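Local coordinates for protein trans-4-hydroxy-L-proline dehydratase (Clostridioides difficile 70-100-2010, PDB 6VXC) that uses a glycyl radical to dehydrate trans-4-hydroxy-L-proline to (S)-1-pyrroline-5-carboxylate in the anaerobic breakdown of hydroxyproline, at residues Leu322-Ala327 with Ser380-Asp385; Leu330-Trp335 with Met387-Leu392. One frame throughout, in Å; residues are numbered along the deposited sequence.

Interaction 1. Residues Leu322-Ala327 with Ser380-Asp385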
ATOM      1  N   LEU A 322       2.225 -33.522  -7.900  1.00 19.30           N
ATOM      2  CA  LEU A 322       1.910 -32.581  -6.837  1.00 16.11           C
ATOM      3  C   LEU A 322       0.776 -33.154  -6.009  1.00 15.79           C
ATOM      4  O   LEU A 322      -0.084 -33.872  -6.527  1.00 20.14           O
ATOM      5  CB  LEU A 322       1.489 -31.212  -7.399  1.00 14.97           C
ATOM      6  CG  LEU A 322       1.339 -30.015  -6.448  1.00 17.49           C
ATOM      7  CD1 LEU A 322       2.676 -29.639  -5.841  1.00 15.96           C
ATOM      8  CD2 LEU A 322       0.810 -28.826  -7.216  1.00 15.19           C
ATOM      9  N   ASP A 323       0.768 -32.819  -4.725  1.00 16.24           N
ATOM     10  CA  ASP A 323      -0.386 -33.058  -3.871  1.00 16.01           C
ATOM     11  C   ASP A 323      -0.643 -31.812  -3.018  1.00 17.14           C
ATOM     12  O   ASP A 323       0.108 -30.833  -3.063  1.00 15.30           O
ATOM     13  CB  ASP A 323      -0.192 -34.318  -3.008  1.00 18.16           C
ATOM     14  CG  ASP A 323       1.015 -34.230  -2.083  1.00 19.38           C
ATOM     15  OD1 ASP A 323       1.621 -33.152  -1.967  1.00 23.96           O
ATOM     16  OD2 ASP A 323       1.332 -35.247  -1.432  1.00 26.00           O
ATOM     17  N   ARG A 324      -1.713 -31.853  -2.220  1.00 15.28           N
ATOM     18  CA  ARG A 324      -2.083 -30.679  -1.441  1.00 14.92           C
ATOM     19  C   ARG A 324      -0.962 -30.261  -0.502  1.00 15.33           C
ATOM     20  O   ARG A 324      -0.690 -29.065  -0.341  1.00 16.69           O
ATOM     21  CB  ARG A 324      -3.363 -30.950  -0.644  1.00 16.57           C
ATOM     22  CG  ARG A 324      -4.016 -29.682  -0.106  1.00 15.57           C
ATOM     23  CD  ARG A 324      -5.149 -29.971   0.860  1.00 22.63           C
ATOM     24  NE  ARG A 324      -5.978 -28.797   1.133  1.00 19.93           N
ATOM     25  CZ  ARG A 324      -5.734 -27.899   2.084  1.00 20.79           C
ATOM     26  NH1 ARG A 324      -6.568 -26.872   2.257  1.00 19.65           N
ATOM     27  NH2 ARG A 324      -4.673 -28.029   2.866  1.00 17.69           N
ATOM     28  N   ASP A 325      -0.285 -31.233   0.110  1.00 14.97           N
ATOM     29  CA  ASP A 325       0.770 -30.918   1.067  1.00 14.40           C
ATOM     30  C   ASP A 325       1.925 -30.173   0.406  1.00 15.57           C
ATOM     31  O   ASP A 325       2.459 -29.212   0.973  1.00 14.12           O
ATOM     32  CB  ASP A 325       1.279 -32.195   1.725  1.00 15.08           C
ATOM     33  CG  ASP A 325       0.367 -32.681   2.842  1.00 18.54           C
ATOM     34  OD1 ASP A 325      -0.551 -31.944   3.251  1.00 17.73           O
ATOM     35  OD2 ASP A 325       0.599 -33.802   3.322  1.00 22.18           O
ATOM     36  N   ARG A 326       2.364 -30.641  -0.769  1.00 12.73           N
ATOM     37  CA  ARG A 326       3.484 -29.980  -1.434  1.00 15.65           C
ATOM     38  C   ARG A 326       3.064 -28.611  -1.957  1.00 15.19           C
ATOM     39  O   ARG A 326       3.847 -27.661  -1.904  1.00 17.39           O
ATOM     40  CB  ARG A 326       4.031 -30.851  -2.570  1.00 14.59           C
ATOM     41  CG  ARG A 326       5.190 -30.224  -3.387  1.00 18.40           C
ATOM     42  CD  ARG A 326       6.464 -30.038  -2.552  1.00 20.33           C
ATOM     43  NE  ARG A 326       7.684 -30.098  -3.362  1.00 23.24           N
ATOM     44  CZ  ARG A 326       8.893 -30.358  -2.874  1.00 20.93           C
ATOM     45  NH1 ARG A 326       9.035 -30.677  -1.594  1.00 24.30           N
ATOM     46  NH2 ARG A 326       9.943 -30.385  -3.679  1.00 18.51           N
ATOM     47  N   ALA A 327       1.827 -28.496  -2.456  1.00 15.89           N
ATOM     48  CA  ALA A 327       1.292 -27.189  -2.847  1.00 12.05           C
ATOM     49  C   ALA A 327       1.250 -26.226  -1.669  1.00 13.59           C
ATOM     50  O   ALA A 327       1.555 -25.038  -1.823  1.00 13.34           O
ATOM     51  CB  ALA A 327      -0.095 -27.335  -3.459  1.00 11.00           C
ATOM     52  N   SER A 380      -7.576 -21.658  -2.977  1.00 12.22           N
ATOM     53  CA  SER A 380      -8.079 -20.651  -2.043  1.00 11.28           C
ATOM     54  C   SER A 380      -8.018 -21.158  -0.614  1.00 12.38           C
ATOM     55  O   SER A 380      -7.618 -20.428   0.305  1.00 14.01           O
ATOM     56  CB  SER A 380      -9.521 -20.252  -2.383  1.00  9.75           C
ATOM     57  OG  SER A 380      -9.717 -20.013  -3.754  1.00 13.68           O
ATOM     58  N   TYR A 381      -8.450 -22.398  -0.403  1.00 11.77           N
ATOM     59  CA  TYR A 381      -8.432 -22.953   0.941  1.00 10.79           C
ATOM     60  C   TYR A 381      -7.016 -23.251   1.403  1.00 11.50           C
ATOM     61  O   TYR A 381      -6.717 -23.102   2.589  1.00 14.58           O
ATOM     62  CB  TYR A 381      -9.317 -24.200   1.009  1.00 13.25           C
ATOM     63  CG  TYR A 381     -10.780 -23.859   1.062  1.00 14.29           C
ATOM     64  CD1 TYR A 381     -11.329 -23.307   2.215  1.00 11.98           C
ATOM     65  CD2 TYR A 381     -11.613 -24.077  -0.031  1.00 13.61           C
ATOM     66  CE1 TYR A 381     -12.669 -22.985   2.298  1.00 13.56           C
ATOM     67  CE2 TYR A 381     -12.961 -23.755   0.030  1.00 14.44           C
ATOM     68  CZ  TYR A 381     -13.484 -23.207   1.202  1.00 17.61           C
ATOM     69  OH  TYR A 381     -14.822 -22.895   1.273  1.00 16.95           O
ATOM     70  N   ILE A 382      -6.130 -23.650   0.480  1.00 11.63           N
ATOM     71  CA  ILE A 382      -4.729 -23.823   0.841  1.00 13.31           C
ATOM     72  C   ILE A 382      -4.134 -22.495   1.324  1.00 13.36           C
ATOM     73  O   ILE A 382      -3.433 -22.453   2.337  1.00 14.38           O
ATOM     74  CB  ILE A 382      -3.933 -24.424  -0.335  1.00 11.31           C
ATOM     75  CG1 ILE A 382      -4.474 -25.803  -0.734  1.00 14.57           C
ATOM     76  CG2 ILE A 382      -2.485 -24.582   0.039  1.00 12.69           C
ATOM     77  CD1 ILE A 382      -3.836 -26.367  -2.025  1.00 14.68           C
ATOM     78  N   ILE A 383      -4.418 -21.392   0.621  1.00 11.85           N
ATOM     79  CA  ILE A 383      -3.887 -20.088   1.039  1.00  9.40           C
ATOM     80  C   ILE A 383      -4.377 -19.721   2.440  1.00 11.06           C
ATOM     81  O   ILE A 383      -3.603 -19.249   3.282  1.00 10.61           O
ATOM     82  CB  ILE A 383      -4.260 -19.009   0.008  1.00  9.77           C
ATOM     83  CG1 ILE A 383      -3.486 -19.262  -1.298  1.00 11.18           C
ATOM     84  CG2 ILE A 383      -4.009 -17.593   0.578  1.00  9.35           C
ATOM     85  CD1 ILE A 383      -3.975 -18.459  -2.501  1.00 12.01           C
ATOM     86  N   LEU A 384      -5.666 -19.938   2.719  1.00 11.04           N
ATOM     87  CA  LEU A 384      -6.166 -19.683   4.070  1.00 12.22           C
ATOM     88  C   LEU A 384      -5.435 -20.534   5.107  1.00 12.08           C
ATOM     89  O   LEU A 384      -5.069 -20.035   6.179  1.00 12.92           O
ATOM     90  CB  LEU A 384      -7.675 -19.915   4.134  1.00 11.11           C
ATOM     91  CG  LEU A 384      -8.592 -18.937   3.397  1.00 13.47           C
ATOM     92  CD1 LEU A 384     -10.041 -19.156   3.820  1.00 12.61           C
ATOM     93  CD2 LEU A 384      -8.176 -17.482   3.645  1.00 13.08           C
ATOM     94  N   ASP A 385      -5.168 -21.806   4.787  1.00 11.78           N
ATOM     95  CA  ASP A 385      -4.405 -22.643   5.710  1.00 13.33           C
ATOM     96  C   ASP A 385      -2.989 -22.109   5.924  1.00 11.73           C
ATOM     97  O   ASP A 385      -2.483 -22.130   7.052  1.00 14.18           O
ATOM     98  CB  ASP A 385      -4.341 -24.093   5.215  1.00 12.56           C
ATOM     99  CG  ASP A 385      -5.658 -24.836   5.371  1.00 15.90           C
ATOM    100  OD1 ASP A 385      -6.513 -24.407   6.177  1.00 19.55           O
ATOM    101  OD2 ASP A 385      -5.831 -25.859   4.682  1.00 17.22           O
TER
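The chain of R324 leaves its backbone with CG turned opposite N (chi1 -165°) and stays extended to NE, while I382 sets CG1 beside its own N and opposite its carbonyl carbon; the two side chains reach past one another, each heading for the other's helix. The contact joins the start of helix 324-339 to helix 378-390, the connecting helix of a beta-alpha-beta crossover between strands 362-366 and 396-401 in the pyruvate formate lyase-like domain. Apolar carbon lies along the arm of R324: CD1 of I382 is 3.8 Å from R324 CG and 4.1 Å from A327 CB. Further out, I382 CG1 sits over the centre of one guanidinium face, 3.7 Å from R324 CZ. The N-H edge of the same group faces D385, giving a salt bridge from NH1 of R324 to OD2 of D385 (2.7 Å, N-H...O 148°), and R324 NH2 adds a weak bond to the same oxygen. NH1 reaches OD2 from the anti side, out of the carboxylate plane, whereas OD2 itself lies close to the guanidinium plane; the two planes are 56° apart. D385 is gripped on its other oxygen as well, OD1 making a salt bridge with R412 of helix 407-418. Two positive partners would be expected to favour the ionised carboxylate. Y313 of helix 305-318 touches R324 and A327 at the helix start. R324 itself is the first residue after the N-cap D323, whose OD1 accepts the backbone N of R326 at 2.9 Å, nearly along the C-O axis.

Interaction 2. Residues Leu330-Trp335 with Met387-Leu392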
ATOM      1  N   LEU A 330       4.941 -25.254  -0.755  1.00 14.12           N
ATOM      2  CA  LEU A 330       5.508 -24.250  -1.651  1.00 14.60           C
ATOM      3  C   LEU A 330       4.982 -22.857  -1.316  1.00 12.48           C
ATOM      4  O   LEU A 330       5.730 -21.880  -1.370  1.00 15.07           O
ATOM      5  CB  LEU A 330       5.222 -24.616  -3.107  1.00 12.13           C
ATOM      6  CG  LEU A 330       6.072 -25.775  -3.623  1.00 13.48           C
ATOM      7  CD1 LEU A 330       5.515 -26.364  -4.909  1.00 14.25           C
ATOM      8  CD2 LEU A 330       7.509 -25.321  -3.822  1.00 13.65           C
ATOM      9  N   LEU A 331       3.701 -22.748  -0.961  1.00 12.60           N
ATOM     10  CA  LEU A 331       3.147 -21.453  -0.586  1.00 12.36           C
ATOM     11  C   LEU A 331       3.676 -20.972   0.757  1.00 12.84           C
ATOM     12  O   LEU A 331       3.857 -19.769   0.947  1.00 13.62           O
ATOM     13  CB  LEU A 331       1.619 -21.511  -0.563  1.00 13.92           C
ATOM     14  CG  LEU A 331       1.005 -21.505  -1.958  1.00 12.65           C
ATOM     15  CD1 LEU A 331      -0.484 -21.697  -1.906  1.00 10.42           C
ATOM     16  CD2 LEU A 331       1.364 -20.200  -2.682  1.00 12.60           C
ATOM     17  N   GLU A 332       3.921 -21.881   1.702  1.00 15.28           N
ATOM     18  CA  GLU A 332       4.563 -21.465   2.945  1.00 13.13           C
ATOM     19  C   GLU A 332       5.961 -20.942   2.671  1.00 12.69           C
ATOM     20  O   GLU A 332       6.392 -19.959   3.280  1.00 15.38           O
ATOM     21  CB  GLU A 332       4.585 -22.620   3.960  1.00 11.92           C
ATOM     22  CG  GLU A 332       3.192 -22.867   4.562  1.00 12.62           C
ATOM     23  CD  GLU A 332       3.103 -23.977   5.626  1.00 15.73           C
ATOM     24  OE1 GLU A 332       4.142 -24.541   6.045  1.00 17.28           O
ATOM     25  OE2 GLU A 332       1.955 -24.272   6.036  1.00 16.02           O
ATOM     26  N   CYS A 333       6.666 -21.560   1.727  1.00 13.65           N
ATOM     27  CA  CYS A 333       7.950 -21.018   1.300  1.00 12.60           C
ATOM     28  C   CYS A 333       7.788 -19.616   0.728  1.00 11.52           C
ATOM     29  O   CYS A 333       8.546 -18.708   1.077  1.00 13.60           O
ATOM     30  CB  CYS A 333       8.607 -21.947   0.271  1.00 12.38           C
ATOM     31  SG  CYS A 333       9.253 -23.510   0.911  1.00 17.88           S
ATOM     32  N   LEU A 334       6.811 -19.431  -0.165  1.00 13.84           N
ATOM     33  CA  LEU A 334       6.520 -18.115  -0.732  1.00 12.26           C
ATOM     34  C   LEU A 334       6.239 -17.079   0.355  1.00 11.76           C
ATOM     35  O   LEU A 334       6.760 -15.959   0.309  1.00 12.33           O
ATOM     36  CB  LEU A 334       5.334 -18.209  -1.690  1.00 12.23           C
ATOM     37  CG  LEU A 334       5.021 -16.877  -2.393  1.00 10.63           C
ATOM     38  CD1 LEU A 334       6.260 -16.351  -3.131  1.00  9.00           C
ATOM     39  CD2 LEU A 334       3.850 -17.012  -3.342  1.00 10.38           C
ATOM     40  N   TRP A 335       5.393 -17.435   1.328  1.00 10.57           N
ATOM     41  CA  TRP A 335       5.068 -16.517   2.417  1.00 11.63           C
ATOM     42  C   TRP A 335       6.330 -16.030   3.113  1.00 12.87           C
ATOM     43  O   TRP A 335       6.496 -14.828   3.365  1.00 11.29           O
ATOM     44  CB  TRP A 335       4.130 -17.204   3.421  1.00  9.65           C
ATOM     45  CG  TRP A 335       2.698 -16.720   3.347  1.00  9.13           C
ATOM     46  CD1 TRP A 335       1.966 -16.209   4.359  1.00  7.98           C
ATOM     47  CD2 TRP A 335       1.860 -16.673   2.185  1.00  7.95           C
ATOM     48  NE1 TRP A 335       0.718 -15.851   3.918  1.00  7.64           N
ATOM     49  CE2 TRP A 335       0.625 -16.128   2.586  1.00  8.92           C
ATOM     50  CE3 TRP A 335       2.023 -17.059   0.852  1.00  8.85           C
ATOM     51  CZ2 TRP A 335      -0.439 -15.955   1.707  1.00 10.44           C
ATOM     52  CZ3 TRP A 335       0.964 -16.875  -0.032  1.00 10.73           C
ATOM     53  CH2 TRP A 335      -0.250 -16.334   0.400  1.00  8.14           C
ATOM     54  N   MET A 387      -1.809 -18.964   5.519  1.00 13.20           N
ATOM     55  CA  MET A 387      -1.746 -17.694   6.245  1.00 11.19           C
ATOM     56  C   MET A 387      -2.053 -17.906   7.728  1.00 11.90           C
ATOM     57  O   MET A 387      -1.396 -17.314   8.596  1.00 12.80           O
ATOM     58  CB  MET A 387      -2.679 -16.647   5.619  1.00 10.53           C
ATOM     59  CG  MET A 387      -4.161 -16.858   5.845  1.00 11.84           C
ATOM     60  SD  MET A 387      -5.197 -15.460   5.342  1.00 14.63           S
ATOM     61  CE  MET A 387      -4.722 -14.234   6.573  1.00 10.46           C
ATOM     62  N   ASP A 388      -2.996 -18.803   8.023  1.00 13.07           N
ATOM     63  CA  ASP A 388      -3.325 -19.176   9.397  1.00 12.07           C
ATOM     64  C   ASP A 388      -2.108 -19.772  10.103  1.00 13.87           C
ATOM     65  O   ASP A 388      -1.688 -19.294  11.163  1.00 14.86           O
ATOM     66  CB  ASP A 388      -4.487 -20.172   9.340  1.00 11.84           C
ATOM     67  CG  ASP A 388      -5.172 -20.422  10.670  1.00 14.28           C
ATOM     68  OD1 ASP A 388      -4.951 -19.681  11.653  1.00 17.16           O
ATOM     69  OD2 ASP A 388      -5.979 -21.385  10.700  1.00 15.32           O
ATOM     70  N   GLU A 389      -1.483 -20.778   9.489  1.00 12.09           N
ATOM     71  CA  GLU A 389      -0.334 -21.427  10.114  1.00 12.21           C
ATOM     72  C   GLU A 389       0.847 -20.468  10.265  1.00 13.63           C
ATOM     73  O   GLU A 389       1.454 -20.383  11.336  1.00 15.27           O
ATOM     74  CB  GLU A 389       0.093 -22.650   9.301  1.00 14.52           C
ATOM     75  CG  GLU A 389       1.348 -23.338   9.870  1.00 13.20           C
ATOM     76  CD  GLU A 389       1.091 -24.016  11.213  1.00 13.97           C
ATOM     77  OE1 GLU A 389      -0.006 -24.581  11.383  1.00 19.34           O
ATOM     78  OE2 GLU A 389       1.973 -23.969  12.091  1.00 14.81           O
ATOM     79  N   MET A 390       1.201 -19.745   9.199  1.00 14.60           N
ATOM     80  CA  MET A 390       2.455 -18.984   9.209  1.00 11.94           C
ATOM     81  C   MET A 390       2.404 -17.753  10.120  1.00 12.83           C
ATOM     82  O   MET A 390       3.428 -17.382  10.707  1.00 16.64           O
ATOM     83  CB  MET A 390       2.822 -18.566   7.784  1.00 11.13           C
ATOM     84  CG  MET A 390       3.093 -19.754   6.838  1.00 13.03           C
ATOM     85  SD  MET A 390       4.271 -20.969   7.476  1.00 18.45           S
ATOM     86  CE  MET A 390       5.818 -20.133   7.197  1.00 15.72           C
ATOM     87  N   LYS A 391       1.249 -17.115  10.248  1.00 13.71           N
ATOM     88  CA  LYS A 391       1.068 -15.915  11.063  1.00 12.83           C
ATOM     89  C   LYS A 391       2.206 -14.902  10.841  1.00 13.40           C
ATOM     90  O   LYS A 391       2.879 -14.456  11.769  1.00 13.71           O
ATOM     91  CB  LYS A 391       0.928 -16.290  12.540  1.00 13.14           C
ATOM     92  CG  LYS A 391       0.335 -15.169  13.410  1.00 12.44           C
ATOM     93  CD  LYS A 391       0.195 -15.543  14.895  1.00 13.26           C
ATOM     94  CE  LYS A 391      -0.329 -14.351  15.696  1.00 16.44           C
ATOM     95  NZ  LYS A 391      -0.710 -14.672  17.108  1.00 29.65           N
ATOM     96  N   LEU A 392       2.390 -14.525   9.571  1.00 12.80           N
ATOM     97  CA  LEU A 392       3.385 -13.535   9.161  1.00 11.29           C
ATOM     98  C   LEU A 392       2.694 -12.272   8.663  1.00 11.14           C
ATOM     99  O   LEU A 392       1.677 -12.344   7.965  1.00 11.34           O
ATOM    100  CB  LEU A 392       4.292 -14.090   8.060  1.00  9.44           C
ATOM    101  CG  LEU A 392       5.139 -15.323   8.424  1.00 10.12           C
ATOM    102  CD1 LEU A 392       5.814 -15.890   7.178  1.00 10.33           C
ATOM    103  CD2 LEU A 392       6.160 -15.031   9.543  1.00 11.44           C
TER
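M390 folds back against E332, its SD 3.6 Å from CG of E332 and the two side chains lying at a slant. Bends at chi2 (-51°) and chi3 (-77°) turn the thioether this way, and M390 CE arrives 4.0 Å from the backbone O of E332. This is the buried heart of the packing between helix 324-339 and the C-terminal end of helix 378-390. Beside it the indole of W335 slants across M387, with NE1 3.9 Å from M387 CB, and W335 CD1 lies 4.2 Å from M390 CB. K391 then leaves the helix with positive phi, and the chain brings L392 back so that its CD1 meets W335 CB at 4.3 Å. The side at E389 is looser and partly exposed: CG of E389 only skirts OE2 of E332 at 4.0 Å, and its carboxylate turns elsewhere, OE2 accepting from the backbone N of G24. No hydrogen bond spans the two segments. T29 at OE1 and T25 at OE2 tie the buried E332 carboxylate to the N-terminal region, and Q328 of its own helix also bonds OE2. Apolar and thioether contacts thus join the helices, and polar neighbours probably offset burial of the acid.

In the fold
Interactions 1 and 2 are successive levels of one helix pair, 324-339 with 378-390; their centres lie about 10 Å apart. Between them the packing is continuous: I383 CG1 meets L331 CD1 at 3.9 Å, and I383 CG2 meets W335 CH2 at 4.0 Å. Two outside residues also bridge the levels. Q328 touches I382 and D385 and donates to E332, while R412 forms salt bridges with both D385 and D388. A partly buried salt bridge in interaction 1 gives way to a buried, mostly apolar and thioether contact in interaction 2. Both lie away from G785, which carries the glycyl radical in the active enzyme, and from C454 and E456, the probable radical cysteine and proton acceptor.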